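Local coordinates for protein spermidine synthase (Corynebacterium glutamicum ATCC 13032, PDB 3GJY) that probably makes spermidine by transferring an aminopropyl group from decarboxylated S-adenosylmethionine to putrescine, as spermidine synthases do, on a fold shared with AdoMet-dependent methyltransferases, at residues F177-H187 / E212-F220; S40-I48 / S55-P63. All coordinates share one frame; numbering follows the deposited sequence. Where two conformers were deposited one is given.

Contact 1 (F177-H187 / E212-F220)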
loop_
_atom_site.group_PDB
_atom_site.type_symbol
_atom_site.label_atom_id
_atom_site.label_comp_id
_atom_site.label_asym_id
_atom_site.label_seq_id
_atom_site.Cartn_x
_atom_site.Cartn_y
_atom_site.Cartn_z
ATOM N N PHE A 177 -7.961 -10.164 -3.291
ATOM C CA PHE A 177 -7.102 -9.430 -2.380
ATOM C C PHE A 177 -7.867 -8.902 -1.178
ATOM O O PHE A 177 -7.301 -8.146 -0.385
ATOM C CB PHE A 177 -6.445 -8.260 -3.117
ATOM C CG PHE A 177 -5.407 -8.690 -4.083
ATOM C CD1 PHE A 177 -4.191 -9.176 -3.647
ATOM C CD2 PHE A 177 -5.666 -8.649 -5.462
ATOM C CE1 PHE A 177 -3.212 -9.578 -4.575
ATOM C CE2 PHE A 177 -4.691 -9.061 -6.378
ATOM C CZ PHE A 177 -3.472 -9.520 -5.930
ATOM N N THR A 178 -9.134 -9.292 -1.022
ATOM C CA THR A 178 -9.969 -8.708 0.034
ATOM C C THR A 178 -10.594 -9.716 0.989
ATOM O O THR A 178 -11.431 -9.343 1.819
ATOM C CB THR A 178 -11.099 -7.834 -0.559
ATOM O OG1 THR A 178 -12.080 -8.684 -1.145
ATOM C CG2 THR A 178 -10.531 -6.867 -1.594
ATOM N N THR A 179 -10.197 -10.975 0.864
ATOM C CA THR A 179 -10.873 -12.047 1.579
ATOM C C THR A 179 -10.120 -12.457 2.829
ATOM O O THR A 179 -8.896 -12.245 2.978
ATOM C CB THR A 179 -10.998 -13.307 0.708
ATOM O OG1 THR A 179 -9.677 -13.732 0.340
ATOM C CG2 THR A 179 -11.804 -13.028 -0.525
ATOM N N VAL A 180 -10.857 -13.128 3.708
ATOM C CA VAL A 180 -10.278 -13.695 4.926
ATOM C C VAL A 180 -9.106 -14.618 4.573
ATOM O O VAL A 180 -8.056 -14.576 5.222
ATOM C CB VAL A 180 -11.356 -14.446 5.703
ATOM C CG1 VAL A 180 -10.717 -15.357 6.796
ATOM C CG2 VAL A 180 -12.395 -13.439 6.295
ATOM N N GLU A 181 -9.251 -15.396 3.506
ATOM C CA GLU A 181 -8.175 -16.314 3.127
ATOM C C GLU A 181 -6.908 -15.554 2.743
ATOM O O GLU A 181 -5.806 -15.944 3.140
ATOM C CB GLU A 181 -8.624 -17.231 1.970
ATOM C CG GLU A 181 -9.689 -18.280 2.379
ATOM C CD GLU A 181 -11.086 -17.704 2.469
ATOM O OE1 GLU A 181 -11.343 -16.577 1.972
ATOM O OE2 GLU A 181 -11.952 -18.411 3.054
ATOM N N PHE A 182 -7.063 -14.454 2.002
ATOM C CA PHE A 182 -5.908 -13.618 1.674
ATOM C C PHE A 182 -5.258 -13.058 2.932
ATOM O O PHE A 182 -4.045 -13.156 3.075
ATOM C CB PHE A 182 -6.307 -12.484 0.734
ATOM C CG PHE A 182 -5.214 -11.475 0.508
ATOM C CD1 PHE A 182 -4.070 -11.802 -0.226
ATOM C CD2 PHE A 182 -5.325 -10.190 1.043
ATOM C CE1 PHE A 182 -3.063 -10.840 -0.423
ATOM C CE2 PHE A 182 -4.340 -9.247 0.837
ATOM C CZ PHE A 182 -3.211 -9.565 0.125
ATOM N N PHE A 183 -6.072 -12.545 3.846
ATOM C CA PHE A 183 -5.535 -11.971 5.086
ATOM C C PHE A 183 -4.834 -13.037 5.929
ATOM O O PHE A 183 -3.804 -12.760 6.540
ATOM C CB PHE A 183 -6.613 -11.255 5.911
ATOM C CG PHE A 183 -7.276 -10.129 5.154
ATOM C CD1 PHE A 183 -6.517 -9.219 4.407
ATOM C CD2 PHE A 183 -8.671 -9.999 5.166
ATOM C CE1 PHE A 183 -7.158 -8.201 3.679
ATOM C CE2 PHE A 183 -9.307 -8.989 4.465
ATOM C CZ PHE A 183 -8.556 -8.105 3.710
ATOM N N GLU A 184 -5.359 -14.275 5.903
ATOM C CA GLU A 184 -4.724 -15.373 6.645
ATOM C C GLU A 184 -3.342 -15.698 6.075
ATOM O O GLU A 184 -2.400 -15.992 6.850
ATOM C CB GLU A 184 -5.574 -16.668 6.639
ATOM C CG GLU A 184 -6.855 -16.584 7.510
ATOM C CD GLU A 184 -6.634 -16.753 9.044
ATOM O OE1 GLU A 184 -5.484 -16.653 9.556
ATOM O OE2 GLU A 184 -7.658 -16.962 9.748
ATOM N N HIS A 185 -3.202 -15.665 4.744
ATOM C CA HIS A 185 -1.885 -15.862 4.150
ATOM C C HIS A 185 -0.908 -14.761 4.587
ATOM O O HIS A 185 0.242 -15.045 4.938
ATOM C CB HIS A 185 -1.978 -15.943 2.640
ATOM C CG HIS A 185 -2.577 -17.219 2.155
ATOM N ND1 HIS A 185 -3.673 -17.297 1.316
ATOM C CD2 HIS A 185 -2.252 -18.491 2.471
ATOM C CE1 HIS A 185 -3.934 -18.582 1.075
ATOM N NE2 HIS A 185 -3.090 -19.312 1.770
ATOM N N CYS A 186 -1.385 -13.521 4.556
ATOM C CA CYS A 186 -0.568 -12.380 5.013
ATOM C C CYS A 186 -0.166 -12.522 6.465
ATOM O O CYS A 186 0.992 -12.310 6.804
ATOM C CB CYS A 186 -1.310 -11.056 4.777
ATOM S SG CYS A 186 -1.479 -10.628 3.047
ATOM N N HIS A 187 -1.110 -12.947 7.307
ATOM C CA HIS A 187 -0.806 -13.130 8.725
ATOM C C HIS A 187 0.273 -14.199 8.963
ATOM O O HIS A 187 1.217 -13.997 9.727
ATOM C CB HIS A 187 -2.088 -13.423 9.501
ATOM C CG HIS A 187 -1.884 -13.467 10.974
ATOM N ND1 HIS A 187 -1.413 -14.575 11.638
ATOM C CD2 HIS A 187 -2.042 -12.502 11.906
ATOM C CE1 HIS A 187 -1.294 -14.291 12.922
ATOM N NE2 HIS A 187 -1.672 -13.042 13.114
ATOM N N GLU A 212 -13.571 -5.223 3.852
ATOM C CA GLU A 212 -12.139 -5.576 4.008
ATOM C C GLU A 212 -11.807 -5.561 5.483
ATOM O O GLU A 212 -11.146 -6.487 5.985
ATOM C CB GLU A 212 -11.219 -4.599 3.260
ATOM C CG GLU A 212 -11.335 -4.703 1.763
ATOM C CD GLU A 212 -10.053 -4.387 1.081
ATOM O OE1 GLU A 212 -9.067 -5.000 1.513
ATOM O OE2 GLU A 212 -10.058 -3.639 0.082
ATOM N N LEU A 213 -12.203 -4.485 6.164
ATOM C CA LEU A 213 -11.974 -4.411 7.605
ATOM C C LEU A 213 -12.590 -5.581 8.392
ATOM O O LEU A 213 -11.955 -6.115 9.322
ATOM C CB LEU A 213 -12.453 -3.069 8.206
ATOM C CG LEU A 213 -11.565 -1.904 7.743
ATOM C CD1 LEU A 213 -12.349 -0.578 7.903
ATOM C CD2 LEU A 213 -10.281 -1.867 8.551
ATOM N N ALA A 214 -13.837 -5.945 8.064
ATOM C CA ALA A 214 -14.464 -7.102 8.705
ATOM C C ALA A 214 -13.602 -8.375 8.571
ATOM O O ALA A 214 -13.389 -9.107 9.540
ATOM C CB ALA A 214 -15.902 -7.332 8.152
ATOM N N GLY A 215 -13.012 -8.593 7.392
ATOM C CA GLY A 215 -12.179 -9.773 7.198
ATOM C C GLY A 215 -10.875 -9.652 7.972
ATOM O O GLY A 215 -10.428 -10.607 8.586
HETATM N N MSE A 216 -10.289 -8.458 7.937
HETATM C CA MSE A 216 -9.050 -8.204 8.694
HETATM C C MSE A 216 -9.257 -8.460 10.197
HETATM O O MSE A 216 -8.359 -8.985 10.874
HETATM C CB MSE A 216 -8.546 -6.779 8.460
HETATM C CG MSE A 216 -8.067 -6.614 6.996
HETATM SE SE MSE A 216 -7.897 -4.732 6.535
HETATM C CE MSE A 216 -6.405 -4.375 7.715
HETATM N N MSE A 217 -10.441 -8.104 10.713
HETATM C CA MSE A 217 -10.704 -8.277 12.148
HETATM C C MSE A 217 -10.835 -9.740 12.590
HETATM O O MSE A 217 -10.696 -10.030 13.780
HETATM C CB MSE A 217 -11.919 -7.449 12.583
HETATM C CG MSE A 217 -11.616 -5.970 12.632
HETATM SE SE MSE A 217 -13.156 -4.946 13.198
HETATM C CE MSE A 217 -13.774 -4.491 11.544
ATOM N N GLU A 218 -11.098 -10.645 11.647
ATOM C CA GLU A 218 -11.095 -12.080 11.971
ATOM C C GLU A 218 -9.684 -12.645 12.089
ATOM O O GLU A 218 -9.472 -13.746 12.605
ATOM C CB GLU A 218 -11.791 -12.877 10.856
ATOM C CG GLU A 218 -13.232 -12.729 10.718
ATOM C CD GLU A 218 -13.798 -13.823 9.805
ATOM O OE1 GLU A 218 -13.210 -14.935 9.688
ATOM O OE2 GLU A 218 -14.822 -13.540 9.199
ATOM N N VAL A 219 -8.711 -11.940 11.512
ATOM C CA VAL A 219 -7.364 -12.454 11.345
ATOM C C VAL A 219 -6.338 -11.759 12.266
ATOM O O VAL A 219 -5.451 -12.432 12.840
ATOM C CB VAL A 219 -6.951 -12.310 9.880
ATOM C CG1 VAL A 219 -5.509 -12.747 9.677
ATOM C CG2 VAL A 219 -7.865 -13.164 9.012
ATOM N N PHE A 220 -6.421 -10.427 12.353
ATOM C CA PHE A 220 -5.513 -9.599 13.168
ATOM C C PHE A 220 -6.225 -9.194 14.444
ATOM O O PHE A 220 -7.402 -8.853 14.416
ATOM C CB PHE A 220 -5.107 -8.332 12.398
ATOM C CG PHE A 220 -4.284 -8.625 11.152
ATOM C CD1 PHE A 220 -2.948 -8.950 11.258
ATOM C CD2 PHE A 220 -4.899 -8.711 9.898
ATOM C CE1 PHE A 220 -2.182 -9.251 10.122
ATOM C CE2 PHE A 220 -4.142 -9.001 8.742
ATOM C CZ PHE A 220 -2.780 -9.311 8.869
#
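F183 and V219 interlock helices 180-189 and 207-219 in a largely apolar, knobs-into-holes packing on one side of the mixed sheet of the methyltransferase-like domain. The axes of the two short segments come within 8.7 Å and cross at -45°, and no hydrogen bond spans them. F183 is the knob from the first helix, set among E212, G215, M216 and V219. M216 CG lies over the centre of its ring, a CH-pi contact 3.6 Å from the centroid, while the selenium of this selenomethionine sits obliquely beyond. The opposite face rests on T179 O, and E212 OE1 meets the ring edge in plane, 3.8 Å from F183 CZ. The helices come closest at G215, where V180 CG2 is 3.8 Å from G215 CA and the F183 ring lies against the G215 backbone.

V219 is the reciprocal knob, among V180, F183, E184 and H187. Its CG1, anti to the backbone N (chi1 176°), reaches H187 CB at 3.5 Å; CG2 lies against F183 CB and the bent chain of E184. The H187 and F220 rings meet obliquely, planes at 59°, with F220 CD1 at the imidazole edge; H187 NE2 bonds to D246.

At the other end T178 CG2 packs across the carboxylate of E212, 3.7 Å from E212 OE2. That buried carboxylate forms a salt bridge with R165. Behind the two helices, M216 and C186 rest on Y196 of strand 194-202, helix 148-153 flanks F177 and F182, and helix 276-282 covers L213.

Contact 2 (S40-I48 / S55-P63)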
loop_
_atom_site.group_PDB
_atom_site.type_symbol
_atom_site.label_atom_id
_atom_site.label_comp_id
_atom_site.label_asym_id
_atom_site.label_seq_id
_atom_site.Cartn_x
_atom_site.Cartn_y
_atom_site.Cartn_z
ATOM N N SER A 40 6.321 20.243 -15.870
ATOM C CA SER A 40 6.717 21.544 -16.455
ATOM C C SER A 40 7.554 22.384 -15.496
ATOM O O SER A 40 8.463 23.101 -15.903
ATOM C CB SER A 40 5.487 22.312 -16.922
ATOM O OG SER A 40 4.979 21.655 -18.063
ATOM N N TYR A 41 7.239 22.261 -14.210
ATOM C CA TYR A 41 7.843 23.150 -13.203
ATOM C C TYR A 41 8.926 22.544 -12.315
ATOM O O TYR A 41 9.719 23.266 -11.745
ATOM C CB TYR A 41 6.737 23.725 -12.331
ATOM C CG TYR A 41 5.841 24.726 -13.021
ATOM C CD1 TYR A 41 6.359 25.944 -13.459
ATOM C CD2 TYR A 41 4.479 24.465 -13.206
ATOM C CE1 TYR A 41 5.513 26.920 -14.047
ATOM C CE2 TYR A 41 3.630 25.410 -13.781
ATOM C CZ TYR A 41 4.160 26.635 -14.218
ATOM O OH TYR A 41 3.319 27.585 -14.789
ATOM N N THR A 42 8.955 21.222 -12.177
ATOM C CA THR A 42 9.915 20.555 -11.297
ATOM C C THR A 42 11.011 19.945 -12.118
ATOM O O THR A 42 10.740 19.111 -12.993
ATOM C CB THR A 42 9.225 19.444 -10.511
ATOM O OG1 THR A 42 8.143 20.003 -9.770
ATOM C CG2 THR A 42 10.176 18.736 -9.554
ATOM N N THR A 43 12.250 20.347 -11.833
ATOM C CA THR A 43 13.421 19.715 -12.455
ATOM C C THR A 43 13.405 18.231 -12.102
ATOM O O THR A 43 13.301 17.867 -10.927
ATOM C CB THR A 43 14.739 20.397 -11.979
ATOM O OG1 THR A 43 14.677 21.801 -12.310
ATOM C CG2 THR A 43 15.941 19.788 -12.630
ATOM N N ASP A 44 13.480 17.396 -13.135
ATOM C CA ASP A 44 13.537 15.940 -12.930
ATOM C C ASP A 44 12.287 15.352 -12.239
ATOM O O ASP A 44 12.360 14.285 -11.616
ATOM C CB ASP A 44 14.820 15.520 -12.185
ATOM C CG ASP A 44 16.091 15.766 -12.992
ATOM O OD1 ASP A 44 16.052 15.633 -14.233
ATOM O OD2 ASP A 44 17.128 16.093 -12.368
ATOM N N GLY A 45 11.152 16.027 -12.357
ATOM C CA GLY A 45 9.883 15.497 -11.883
ATOM C C GLY A 45 9.160 14.734 -12.987
ATOM O O GLY A 45 9.116 15.188 -14.138
ATOM N N TRP A 46 8.582 13.583 -12.622
ATOM C CA TRP A 46 7.969 12.684 -13.587
ATOM C C TRP A 46 6.668 12.111 -13.064
ATOM O O TRP A 46 6.605 11.640 -11.910
ATOM C CB TRP A 46 8.912 11.508 -13.890
ATOM C CG TRP A 46 10.051 11.970 -14.716
ATOM C CD1 TRP A 46 11.271 12.435 -14.267
ATOM C CD2 TRP A 46 10.051 12.115 -16.132
ATOM N NE1 TRP A 46 12.046 12.832 -15.357
ATOM C CE2 TRP A 46 11.319 12.637 -16.504
ATOM C CE3 TRP A 46 9.116 11.812 -17.139
ATOM C CZ2 TRP A 46 11.677 12.868 -17.855
ATOM C CZ3 TRP A 46 9.468 12.039 -18.481
ATOM C CH2 TRP A 46 10.744 12.566 -18.815
ATOM N N LEU A 47 5.636 12.187 -13.901
ATOM C CA LEU A 47 4.350 11.560 -13.625
ATOM C C LEU A 47 4.257 10.272 -14.428
ATOM O O LEU A 47 4.546 10.283 -15.634
ATOM C CB LEU A 47 3.177 12.497 -13.991
ATOM C CG LEU A 47 1.788 11.949 -13.615
ATOM C CD1 LEU A 47 1.513 11.818 -12.101
ATOM C CD2 LEU A 47 0.651 12.760 -14.264
ATOM N N ILE A 48 3.894 9.176 -13.751
ATOM C CA ILE A 48 3.746 7.877 -14.388
ATOM C C ILE A 48 2.270 7.529 -14.317
ATOM O O ILE A 48 1.710 7.498 -13.219
ATOM C CB ILE A 48 4.573 6.799 -13.650
ATOM C CG1 ILE A 48 6.067 7.170 -13.694
ATOM C CG2 ILE A 48 4.332 5.400 -14.271
ATOM C CD1 ILE A 48 6.769 7.217 -12.408
ATOM N N SER A 55 -0.488 7.294 -11.614
ATOM C CA SER A 55 -0.218 6.183 -10.709
ATOM C C SER A 55 0.973 6.390 -9.789
ATOM O O SER A 55 0.990 5.857 -8.704
ATOM C CB SER A 55 -0.099 4.880 -11.474
ATOM O OG SER A 55 -1.389 4.561 -11.966
ATOM N N SER A 56 1.988 7.094 -10.244
ATOM C CA SER A 56 3.034 7.525 -9.322
ATOM C C SER A 56 3.644 8.854 -9.779
ATOM O O SER A 56 3.432 9.286 -10.921
ATOM C CB SER A 56 4.132 6.467 -9.159
ATOM O OG SER A 56 4.942 6.864 -8.073
ATOM N N HIS A 57 4.365 9.513 -8.876
ATOM C CA HIS A 57 5.115 10.704 -9.212
ATOM C C HIS A 57 6.428 10.651 -8.482
ATOM O O HIS A 57 6.444 10.307 -7.296
ATOM C CB HIS A 57 4.324 11.969 -8.857
ATOM C CG HIS A 57 5.051 13.209 -9.226
ATOM N ND1 HIS A 57 6.040 13.744 -8.425
ATOM C CD2 HIS A 57 5.000 13.979 -10.337
ATOM C CE1 HIS A 57 6.569 14.786 -9.036
ATOM N NE2 HIS A 57 5.939 14.962 -10.179
ATOM N N ILE A 58 7.521 10.943 -9.193
ATOM C CA ILE A 58 8.854 10.912 -8.585
ATOM C C ILE A 58 9.632 12.167 -8.956
ATOM O O ILE A 58 9.360 12.807 -9.993
ATOM C CB ILE A 58 9.661 9.682 -8.999
ATOM C CG1 ILE A 58 9.866 9.618 -10.521
ATOM C CG2 ILE A 58 8.953 8.412 -8.498
ATOM C CD1 ILE A 58 10.712 8.409 -10.993
ATOM N N VAL A 59 10.572 12.529 -8.093
ATOM C CA VAL A 59 11.582 13.519 -8.448
ATOM C C VAL A 59 12.904 12.773 -8.360
ATOM O O VAL A 59 13.265 12.235 -7.297
ATOM C CB VAL A 59 11.558 14.705 -7.476
ATOM C CG1 VAL A 59 12.701 15.670 -7.836
ATOM C CG2 VAL A 59 10.182 15.431 -7.489
ATOM N N LEU A 60 13.630 12.727 -9.468
ATOM C CA LEU A 60 14.887 11.964 -9.486
ATOM C C LEU A 60 15.852 12.534 -8.435
ATOM O O LEU A 60 15.973 13.765 -8.255
ATOM C CB LEU A 60 15.535 12.030 -10.879
ATOM C CG LEU A 60 14.636 11.636 -12.056
ATOM C CD1 LEU A 60 15.432 11.738 -13.380
ATOM C CD2 LEU A 60 14.082 10.188 -11.899
ATOM N N GLY A 61 16.511 11.645 -7.708
ATOM C CA GLY A 61 17.465 12.045 -6.682
ATOM C C GLY A 61 16.842 12.417 -5.345
ATOM O O GLY A 61 17.579 12.691 -4.382
ATOM N N GLN A 62 15.499 12.384 -5.271
ATOM C CA GLN A 62 14.788 12.757 -4.039
ATOM C C GLN A 62 13.765 11.686 -3.687
ATOM O O GLN A 62 12.540 11.862 -3.869
ATOM C CB GLN A 62 14.109 14.121 -4.160
ATOM C CG GLN A 62 15.064 15.280 -4.293
ATOM C CD GLN A 62 14.349 16.584 -4.538
ATOM O OE1 GLN A 62 13.262 16.830 -4.007
ATOM N NE2 GLN A 62 14.954 17.430 -5.355
ATOM N N PRO A 63 14.269 10.556 -3.164
ATOM C CA PRO A 63 13.385 9.399 -2.962
ATOM C C PRO A 63 12.332 9.579 -1.857
ATOM O O PRO A 63 11.413 8.760 -1.763
ATOM C CB PRO A 63 14.373 8.254 -2.637
ATOM C CG PRO A 63 15.540 8.991 -1.998
ATOM C CD PRO A 63 15.659 10.296 -2.717
#
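W46 and I58 form a hydrogen-bonded pair in the middle of an antiparallel beta hairpin, strands 45-50 and 53-59, within the four-stranded N-terminal sheet. The tight part is its backbone ladder. W46 N gives to I58 O at 2.8 Å, nearly along the carbonyl axis, and I58 N returns to W46 O; further along, I48 N reaches S56 O in an almost straight bond (176°). Where S55 and S56 both face I48, a classic beta bulge forms, and I48 O takes both amide hydrogens, from S55 N at 2.7 Å and S56 N at 3.0 Å.

The face carrying W46, I48, S56 and I58 is buried. W46 CB lies 4.0 Å from I58 CG1, a branch placed between the backbone N and the carbonyl carbon (chi1 60°), and I48 CD1 approaches the same atom. T102 and R105 of helix 102-110 cover I58, and S56 OG bonds to T102.

The ladder ends with L60 N bonded to D44 O. Beyond it two type II turns, T42 to G45 and V59 to Q62, lie side by side, open to solvent at T43, D44 and G61. At this exposed border the D44 side chain crosses that of L60 at about a right angle, D44 CB 3.8 Å from L60 CB, and L60 CD1 comes obliquely to the indole. T42 CG2 touches V59 CG2 on the other face.

On that face H57, its NE2 bonded to D39, turns its imidazole across the neighbouring strand: W46 O sits above one ring face, offset toward the rim, 3.2 Å from H57 CD2.

Contacts 1 and 2 lie on opposite sides of the chain's centre, with centres about 34 Å apart and nearest atoms about 15 Å apart. They follow in series along the chain: the hairpin of contact 2 is complete before the first helix of contact 1 begins. Contact 2 belongs to the N-terminal antiparallel sheet, contact 1 to the helical layer on the mixed sheet, backed by strand 194-202. In relatives with this fold, the nucleoside substrate binds at the C-terminal ends of the parallel strands. Contact 2 is probably the nearer to such a site, since I48 touches A100 and S56 bonds to T102, both just after strand 92-96, whereas contact 1 packs among the helices.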